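Local coordinates for protein (superoxide dismutase) (Aquifex pyrophilus, PDB 1COJ) that catalyses the dismutation of superoxide radicals to hydrogen peroxide and oxygen, using one iron ion per subunit, in a hyperthermophilic bacterium, at the interface of chains A and B. Coordinates in Å, arbitrary orientation; residue numbers count along the deposited sequence, not the author numbering. Chains: chain A/B, Protein (superoxide dismutase).

The interface of chains A and B. Residues chain A 135-136, 154-155, 157, 207, 210; chain B 135, 155-158, 199-200, 203, 207.
The carbonyl oxygen of A:Phe210 is held across the interface through one bridging water: HOH 1 lies 2.8 Å from A:Phe210 O and 3.2 Å from B:Lys199 NZ, so the link to the lysine amino group is the longer of the two. B:Lys199, on helix 190-207, runs extended beyond CG to bring its amino group to this water. The patch belongs to a two-fold interface of this homotetrameric iron/manganese-family superoxide dismutase, and apart from the water bridge it is chiefly apolar. The ring of A:Phe210, its CG anti to the backbone N (chi1 -165°), crosses B:Ile157 obliquely; its CZ packs 3.7 Å from B:Ile157 CG2. B:Pro158 O meets the same ring at its edge and in plane, 3.3 Å from CZ, where the carbonyl dipole would face the slightly positive ring hydrogens. On helix 190-207 of the other subunit, A:Leu207 straddles B:Ala203, whose CB both methyls touch; CD1 also lies 3.5 Å from B:Lys199 O, while CD2 meets B:Ile157 CD1 tip to tip. An alanine here would remove CG and both methyls, and would probably lose the packing of chain A against B:Ala203, the B:Lys199 backbone and the tip of B:Ile157. B:Pro158 is approached by two tips from chain A. A:Thr154 CG2, anti to the backbone N, presses on B:Pro158 CG at 3.5 Å, a tight carbon contact, and the tip of A:Phe136, CZ, reaches B:Pro158 CD at 3.9 Å. A:Ile135 CG1 lies over the centre of one face of the A:Phe136 ring within its own chain, and so backs the ring as it points at the proline. Near the two-fold axis A:Gly155 and B:Gly155 bring their CA atoms to 4.0 Å, a close backbone approach without side chains between them. A:Gly155 N also lies near B:Leu156 O, but its N-H points away from that oxygen.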
loop_
_atom_site.group_PDB
_atom_site.type_symbol
_atom_site.label_atom_id
_atom_site.label_comp_id
_atom_site.label_asym_id
_atom_site.label_seq_id
_atom_site.Cartn_x
_atom_site.Cartn_y
_atom_site.Cartn_z
ATOM N N ILE A 135 -9.054 11.703 -18.731
ATOM C CA ILE A 135 -8.605 12.703 -19.699
ATOM C C ILE A 135 -7.636 12.190 -20.754
ATOM O O ILE A 135 -7.460 12.824 -21.792
ATOM C CB ILE A 135 -7.981 13.944 -19.025
ATOM C CG1 ILE A 135 -6.732 13.552 -18.229
ATOM C CG2 ILE A 135 -9.006 14.624 -18.145
ATOM C CD1 ILE A 135 -5.886 14.732 -17.794
ATOM N N PHE A 136 -7.017 11.041 -20.503
ATOM C CA PHE A 136 -6.062 10.485 -21.453
ATOM C C PHE A 136 -6.707 9.713 -22.597
ATOM O O PHE A 136 -6.133 9.636 -23.684
ATOM C CB PHE A 136 -5.017 9.633 -20.730
ATOM C CG PHE A 136 -4.253 10.388 -19.671
ATOM C CD1 PHE A 136 -3.390 11.429 -20.017
ATOM C CD2 PHE A 136 -4.424 10.080 -18.325
ATOM C CE1 PHE A 136 -2.712 12.149 -19.036
ATOM C CE2 PHE A 136 -3.750 10.795 -17.341
ATOM C CZ PHE A 136 -2.893 11.832 -17.697
ATOM N N THR A 154 -4.433 9.102 -12.105
ATOM C CA THR A 154 -4.005 10.474 -12.328
ATOM C C THR A 154 -4.883 11.068 -13.438
ATOM O O THR A 154 -5.279 10.357 -14.367
ATOM C CB THR A 154 -2.521 10.504 -12.795
ATOM O OG1 THR A 154 -1.664 10.091 -11.726
ATOM C CG2 THR A 154 -2.114 11.894 -13.242
ATOM N N GLY A 155 -5.239 12.343 -13.299
ATOM C CA GLY A 155 -6.035 13.023 -14.309
ATOM C C GLY A 155 -7.537 12.808 -14.352
ATOM O O GLY A 155 -8.248 13.582 -14.991
ATOM N N ILE A 157 -11.371 12.978 -13.879
ATOM C CA ILE A 157 -12.317 14.010 -13.453
ATOM C C ILE A 157 -13.516 13.232 -12.901
ATOM O O ILE A 157 -14.247 12.589 -13.653
ATOM C CB ILE A 157 -12.762 14.902 -14.630
ATOM C CG1 ILE A 157 -11.539 15.548 -15.286
ATOM C CG2 ILE A 157 -13.706 15.993 -14.135
ATOM C CD1 ILE A 157 -11.859 16.316 -16.546
ATOM N N LEU A 207 -8.061 19.257 -23.630
ATOM C CA LEU A 207 -7.082 18.229 -23.288
ATOM C C LEU A 207 -6.899 17.100 -24.301
ATOM O O LEU A 207 -5.993 16.278 -24.142
ATOM C CB LEU A 207 -7.457 17.613 -21.936
ATOM C CG LEU A 207 -6.655 17.889 -20.663
ATOM C CD1 LEU A 207 -5.959 19.230 -20.703
ATOM C CD2 LEU A 207 -7.597 17.796 -19.476
ATOM N N PHE A 210 -3.503 14.930 -25.541
ATOM C CA PHE A 210 -2.548 15.403 -24.539
ATOM C C PHE A 210 -1.208 14.707 -24.772
ATOM O O PHE A 210 -0.145 15.327 -24.703
ATOM C CB PHE A 210 -3.075 15.101 -23.134
ATOM C CG PHE A 210 -2.363 15.847 -22.049
ATOM C CD1 PHE A 210 -2.612 17.195 -21.843
ATOM C CD2 PHE A 210 -1.445 15.201 -21.231
ATOM C CE1 PHE A 210 -1.953 17.892 -20.836
ATOM C CE2 PHE A 210 -0.781 15.888 -20.225
ATOM C CZ PHE A 210 -1.034 17.235 -20.026
ATOM N N ILE B 135 -6.747 20.343 -10.507
ATOM C CA ILE B 135 -7.986 20.945 -11.000
ATOM C C ILE B 135 -8.942 21.431 -9.920
ATOM O O ILE B 135 -9.828 22.236 -10.195
ATOM C CB ILE B 135 -8.761 20.010 -11.953
ATOM C CG1 ILE B 135 -9.186 18.731 -11.226
ATOM C CG2 ILE B 135 -7.918 19.699 -13.170
ATOM C CD1 ILE B 135 -10.207 17.904 -11.982
ATOM N N GLY B 155 -7.618 13.733 -10.491
ATOM C CA GLY B 155 -7.769 14.974 -11.234
ATOM C C GLY B 155 -6.536 15.733 -11.688
ATOM O O GLY B 155 -6.636 16.604 -12.549
ATOM N N LEU B 156 -5.374 15.396 -11.143
ATOM C CA LEU B 156 -4.133 16.085 -11.490
ATOM C C LEU B 156 -3.760 15.987 -12.973
ATOM O O LEU B 156 -3.755 14.899 -13.547
ATOM C CB LEU B 156 -2.979 15.544 -10.628
ATOM C CG LEU B 156 -1.641 16.291 -10.686
ATOM C CD1 LEU B 156 -1.729 17.543 -9.846
ATOM C CD2 LEU B 156 -0.522 15.416 -10.169
ATOM N N ILE B 157 -3.476 17.132 -13.593
ATOM C CA ILE B 157 -3.057 17.170 -14.994
ATOM C C ILE B 157 -1.530 17.283 -14.939
ATOM O O ILE B 157 -0.991 18.314 -14.542
ATOM C CB ILE B 157 -3.651 18.383 -15.739
ATOM C CG1 ILE B 157 -5.179 18.355 -15.647
ATOM C CG2 ILE B 157 -3.232 18.357 -17.205
ATOM C CD1 ILE B 157 -5.845 19.588 -16.211
ATOM N N PRO B 158 -0.816 16.209 -15.318
ATOM C CA PRO B 158 0.654 16.145 -15.309
ATOM C C PRO B 158 1.357 17.031 -16.324
ATOM O O PRO B 158 1.013 17.022 -17.505
ATOM C CB PRO B 158 0.940 14.672 -15.623
ATOM C CG PRO B 158 -0.368 13.970 -15.391
ATOM C CD PRO B 158 -1.376 14.964 -15.858
ATOM N N LYS B 199 -2.848 23.626 -22.474
ATOM C CA LYS B 199 -4.034 22.779 -22.471
ATOM C C LYS B 199 -4.592 22.635 -21.062
ATOM O O LYS B 199 -5.804 22.705 -20.856
ATOM C CB LYS B 199 -3.703 21.404 -23.049
ATOM C CG LYS B 199 -3.279 21.439 -24.505
ATOM C CD LYS B 199 -3.088 20.044 -25.059
ATOM C CE LYS B 199 -2.858 20.092 -26.557
ATOM N NZ LYS B 199 -2.786 18.739 -27.172
ATOM N N ALA B 200 -3.700 22.459 -20.089
ATOM C CA ALA B 200 -4.096 22.312 -18.693
ATOM C C ALA B 200 -4.857 23.547 -18.204
ATOM O O ALA B 200 -5.910 23.429 -17.575
ATOM C CB ALA B 200 -2.870 22.049 -17.820
ATOM N N ALA B 203 -8.241 23.842 -19.851
ATOM C CA ALA B 203 -9.117 22.861 -19.213
ATOM C C ALA B 203 -9.589 23.364 -17.851
ATOM O O ALA B 203 -10.763 23.209 -17.500
ATOM C CB ALA B 203 -8.403 21.529 -19.059
ATOM N N LEU B 207 -13.221 23.904 -15.748
ATOM C CA LEU B 207 -13.334 23.175 -14.488
ATOM C C LEU B 207 -13.377 24.020 -13.215
ATOM O O LEU B 207 -13.611 23.480 -12.132
ATOM C CB LEU B 207 -12.168 22.188 -14.376
ATOM C CG LEU B 207 -12.361 20.677 -14.523
ATOM C CD1 LEU B 207 -13.549 20.333 -15.393
ATOM C CD2 LEU B 207 -11.081 20.084 -15.085
HETATM O O HOH W 1 -0.069 17.909 -25.711
#